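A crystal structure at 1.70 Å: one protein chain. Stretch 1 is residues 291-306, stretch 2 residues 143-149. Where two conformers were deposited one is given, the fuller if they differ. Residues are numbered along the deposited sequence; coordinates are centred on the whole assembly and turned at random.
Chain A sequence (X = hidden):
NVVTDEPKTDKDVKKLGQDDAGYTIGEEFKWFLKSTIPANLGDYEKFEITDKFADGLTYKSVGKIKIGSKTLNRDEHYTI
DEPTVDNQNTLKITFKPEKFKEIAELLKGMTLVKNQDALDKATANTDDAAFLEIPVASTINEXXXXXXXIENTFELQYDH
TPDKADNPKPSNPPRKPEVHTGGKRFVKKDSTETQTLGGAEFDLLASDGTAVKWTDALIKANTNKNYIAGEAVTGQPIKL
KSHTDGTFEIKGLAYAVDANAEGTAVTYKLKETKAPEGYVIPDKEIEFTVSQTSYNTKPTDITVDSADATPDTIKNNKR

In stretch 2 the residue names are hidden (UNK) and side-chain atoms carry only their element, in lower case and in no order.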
# COMPACT_ATOMS: atom_id res chain seq x y z
N SER A 291 -15.37 -4.04 -1.27
CA SER A 291 -14.83 -5.33 -1.70
C SER A 291 -13.98 -5.13 -2.95
O SER A 291 -13.79 -4.01 -3.40
CB SER A 291 -15.98 -6.28 -2.05
OG SER A 291 -16.62 -5.87 -3.26
N GLN A 292 -13.50 -6.22 -3.53
CA GLN A 292 -12.77 -6.10 -4.79
C GLN A 292 -13.61 -5.46 -5.90
O GLN A 292 -13.09 -4.74 -6.75
CB GLN A 292 -12.27 -7.47 -5.25
CG GLN A 292 -11.50 -7.41 -6.56
CD GLN A 292 -11.01 -8.76 -7.01
OE1 GLN A 292 -11.74 -9.74 -6.96
NE2 GLN A 292 -9.76 -8.82 -7.44
N THR A 293 -14.92 -5.70 -5.86
CA THR A 293 -15.80 -5.34 -6.98
C THR A 293 -16.87 -4.31 -6.64
O THR A 293 -17.87 -4.18 -7.37
CB THR A 293 -16.47 -6.61 -7.59
OG1 THR A 293 -17.25 -7.28 -6.57
CG2 THR A 293 -15.42 -7.56 -8.15
N SER A 294 -16.67 -3.55 -5.57
CA SER A 294 -17.68 -2.57 -5.15
C SER A 294 -17.53 -1.21 -5.83
O SER A 294 -18.34 -0.30 -5.61
CB SER A 294 -17.68 -2.42 -3.60
OG SER A 294 -16.38 -2.12 -3.11
N TYR A 295 -16.51 -1.06 -6.68
CA TYR A 295 -16.32 0.19 -7.41
C TYR A 295 -16.17 -0.10 -8.90
O TYR A 295 -16.88 0.46 -9.72
CB TYR A 295 -15.12 1.01 -6.88
CG TYR A 295 -15.11 2.42 -7.46
CD1 TYR A 295 -15.84 3.44 -6.84
CD2 TYR A 295 -14.40 2.72 -8.62
CE1 TYR A 295 -15.86 4.73 -7.37
CE2 TYR A 295 -14.40 4.00 -9.15
CZ TYR A 295 -15.14 5.00 -8.52
OH TYR A 295 -15.16 6.27 -9.03
N ASN A 296 -15.23 -0.98 -9.23
CA ASN A 296 -15.05 -1.53 -10.57
C ASN A 296 -15.53 -2.96 -10.61
O ASN A 296 -15.24 -3.75 -9.71
CB ASN A 296 -13.55 -1.51 -10.91
CG ASN A 296 -12.95 -0.11 -10.84
OD1 ASN A 296 -11.91 0.11 -10.21
ND2 ASN A 296 -13.61 0.84 -11.49
N THR A 297 -16.22 -3.34 -11.69
CA THR A 297 -16.71 -4.71 -11.79
C THR A 297 -15.58 -5.68 -12.11
O THR A 297 -15.60 -6.83 -11.67
CB THR A 297 -17.81 -4.86 -12.87
OG1 THR A 297 -17.27 -4.49 -14.15
CG2 THR A 297 -19.02 -3.98 -12.54
N LYS A 298 -14.59 -5.20 -12.87
CA LYS A 298 -13.48 -6.06 -13.28
C LYS A 298 -12.10 -5.40 -13.11
O LYS A 298 -11.40 -5.12 -14.09
CB LYS A 298 -13.72 -6.57 -14.71
CG LYS A 298 -14.95 -7.48 -14.83
CD LYS A 298 -15.07 -8.13 -16.22
CE LYS A 298 -16.33 -9.01 -16.31
NZ LYS A 298 -16.45 -9.74 -17.62
N PRO A 299 -11.68 -5.15 -11.85
CA PRO A 299 -10.44 -4.40 -11.65
C PRO A 299 -9.19 -5.09 -12.18
O PRO A 299 -8.23 -4.40 -12.50
CB PRO A 299 -10.35 -4.25 -10.12
CG PRO A 299 -11.22 -5.30 -9.59
CD PRO A 299 -12.35 -5.44 -10.57
N THR A 300 -9.21 -6.41 -12.28
CA THR A 300 -8.02 -7.15 -12.74
C THR A 300 -7.74 -6.88 -14.21
O THR A 300 -6.62 -7.10 -14.68
CB THR A 300 -8.15 -8.68 -12.56
OG1 THR A 300 -9.23 -9.18 -13.35
CG2 THR A 300 -8.37 -9.04 -11.11
N ASP A 301 -8.75 -6.41 -14.93
CA ASP A 301 -8.67 -6.23 -16.39
C ASP A 301 -8.30 -4.81 -16.83
O ASP A 301 -7.99 -4.58 -18.00
CB ASP A 301 -10.01 -6.64 -17.04
CG ASP A 301 -10.36 -8.11 -16.81
OD1 ASP A 301 -9.48 -8.90 -16.43
OD2 ASP A 301 -11.53 -8.47 -17.02
N ILE A 302 -8.32 -3.86 -15.89
CA ILE A 302 -8.25 -2.43 -16.23
C ILE A 302 -7.03 -1.73 -15.66
O ILE A 302 -6.46 -2.17 -14.65
CB ILE A 302 -9.55 -1.69 -15.78
CG1 ILE A 302 -9.66 -1.68 -14.24
CG2 ILE A 302 -10.78 -2.35 -16.42
CD1 ILE A 302 -10.99 -1.14 -13.72
N THR A 303 -6.62 -0.63 -16.29
CA THR A 303 -5.49 0.15 -15.79
C THR A 303 -5.88 1.52 -15.24
O THR A 303 -5.04 2.27 -14.73
CB THR A 303 -4.36 0.28 -16.85
OG1 THR A 303 -4.94 0.65 -18.10
CG2 THR A 303 -3.62 -1.05 -16.99
N VAL A 304 -7.18 1.83 -15.31
CA VAL A 304 -7.76 3.01 -14.71
C VAL A 304 -9.19 2.64 -14.31
O VAL A 304 -9.82 1.82 -14.97
CB VAL A 304 -7.78 4.23 -15.69
CG1 VAL A 304 -8.77 4.02 -16.85
CG2 VAL A 304 -8.09 5.51 -14.94
N ASP A 305 -9.70 3.24 -13.23
CA ASP A 305 -11.07 2.96 -12.77
C ASP A 305 -12.12 3.10 -13.88
O ASP A 305 -12.07 4.04 -14.68
CB ASP A 305 -11.48 3.90 -11.64
CG ASP A 305 -10.73 3.65 -10.35
OD1 ASP A 305 -10.32 2.51 -10.08
OD2 ASP A 305 -10.59 4.63 -9.60
N SER A 306 -13.08 2.17 -13.87
CA SER A 306 -14.25 2.25 -14.76
C SER A 306 -15.48 2.80 -14.03
O SER A 306 -16.41 3.29 -14.67
CB SER A 306 -14.56 0.90 -15.40
OG SER A 306 -14.62 -0.14 -14.45
N UNK A 143 -3.71 7.18 -7.88
CA UNK A 143 -3.53 6.53 -9.17
C UNK A 143 -3.85 5.03 -9.14
O UNK A 143 -3.90 4.38 -10.17
n UNK A 143 0.68 10.52 -10.16
c UNK A 143 -0.24 9.86 -11.14
c UNK A 143 -2.11 6.78 -9.70
c UNK A 143 -1.83 8.26 -9.98
c UNK A 143 -0.53 8.41 -10.77
N UNK A 144 -4.09 4.50 -7.94
CA UNK A 144 -4.46 3.10 -7.80
C UNK A 144 -5.76 2.80 -8.53
O UNK A 144 -6.65 3.67 -8.64
c UNK A 144 -4.61 2.74 -6.32
N UNK A 145 -5.89 1.57 -9.04
CA UNK A 145 -7.19 1.10 -9.53
C UNK A 145 -7.87 0.45 -8.34
O UNK A 145 -7.27 -0.40 -7.68
c UNK A 145 -7.06 0.10 -10.70
c UNK A 145 -6.46 0.79 -11.90
c UNK A 145 -8.43 -0.45 -11.10
N UNK A 146 -9.11 0.86 -8.06
CA UNK A 146 -9.81 0.33 -6.88
C UNK A 146 -10.14 -1.16 -7.05
O UNK A 146 -10.74 -1.56 -8.05
c UNK A 146 -12.02 3.36 -5.82
c UNK A 146 -10.76 2.67 -6.30
c UNK A 146 -11.04 1.18 -6.55
c UNK A 146 -9.63 2.90 -5.28
N UNK A 147 -9.72 -1.96 -6.07
CA UNK A 147 -9.90 -3.41 -6.07
C UNK A 147 -8.81 -4.17 -6.80
O UNK A 147 -8.87 -5.40 -6.90
N UNK A 148 -7.81 -3.45 -7.31
CA UNK A 148 -6.73 -4.08 -8.09
C UNK A 148 -5.47 -4.30 -7.25
O UNK A 148 -5.10 -3.44 -6.45
c UNK A 148 -5.22 -3.01 -11.51
c UNK A 148 -4.44 -3.72 -12.61
n UNK A 148 -5.29 -4.68 -13.35
c UNK A 148 -6.40 -3.23 -9.33
c UNK A 148 -5.52 -3.94 -10.34
N UNK A 149 -4.83 -5.46 -7.42
CA UNK A 149 -3.54 -5.70 -6.76
C UNK A 149 -2.47 -4.73 -7.27
O UNK A 149 -2.29 -4.55 -8.49
c UNK A 149 -3.10 -7.13 -6.95
O HOH W 1 -7.81 4.76 -11.50
O HOH W 2 -8.58 5.19 -7.59
O HOH W 3 -13.40 -2.08 -7.29

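Position 143 has five side-chain atoms: four carbons in a row, ending in a nitrogen. The CA-to-CB bond points away from stretch 1, and the side chain makes no contact with it. An unbranched four-carbon chain with a terminal nitrogen is lysine, so this is Lys143.

Position 144 has a single side-chain carbon. Its CA-to-CB bond points away from stretch 1, and the backbone makes the links here. Water 1 donates to the backbone O of 144 at 3.3 Å and accepts from Asp305 N at 3.0 Å. Water 2 lies 2.7 Å from the same O and 2.9 Å from Asp305 OD2. One carbon means alanine, Ala144.

Position 145 has three side-chain carbons, forked at the first. One branch carbon lies 3.6 Å from Ile302 CG1. The other lies 3.5 Å from Thr303 C, against the backbone. A fork at CB with carbon alone is valine, Val145. Its CG1 is the branch on Ile302, and also sits 4.4 Å from Pro299 CB.

Position 146 has four side-chain carbons, forked at the second. CB points toward stretch 1, and one terminal carbon lies over a face of the Tyr295 ring, 3.6 Å from Tyr295 CG. The backbone N donates to Asp305 OD1 at 2.9 Å, with a nearly straight angle of 167°. The fork one carbon beyond CB identifies leucine, Leu146. The carbon over the ring is CD1, 3.8 Å from the centroid and 19° off the normal, a CH-pi contact.

Position 147 has no side-chain atoms. Its CA makes a CA-H...O contact with Gln292 O at 3.5 Å, and its O lies 3.3 Å from Gln292 CG. The residue is glycine, Gly147. An ideal CB would fall 2.1 Å from Gln292 O, a clash, and 3.3 Å from Pro299 CG. The phi of 87° also favours glycine.

Position 148 again has four carbons in a row and a terminal nitrogen. Its CB points sideways, but the end of the chain comes nearer to stretch 1. The terminal nitrogen lies 3.1 Å from each of Pro299 O, Thr300 O and Ile302 O. The residue is lysine, Lys148. Its NZ donates to Pro299 O and to Ile302 O. For Thr300 O the angle is too poor for a hydrogen bond.

Position 149 has one side-chain carbon, which makes no contact with stretch 1. It is alanine, Ala149.

The contact buries 522 Å² and joins two segments without regular helix or strand. A type II turn from Val145 to Lys148, closed by Lys148 N to Val145 O at 3.1 Å, brings Gly147 close to the backbone of Gln292. Within the turn, Asp305 OD1 accepts from Leu146 N. Water 3 lies 2.8 Å from Leu146 O and 2.7 Å from Gln292 O, and accepts from Asn296 N at 2.9 Å. Apolar packing of Val145 and Leu146 is thus combined with backbone-directed bonds from Lys148.

Stretch 2, residues 143-149: KAVLGKA
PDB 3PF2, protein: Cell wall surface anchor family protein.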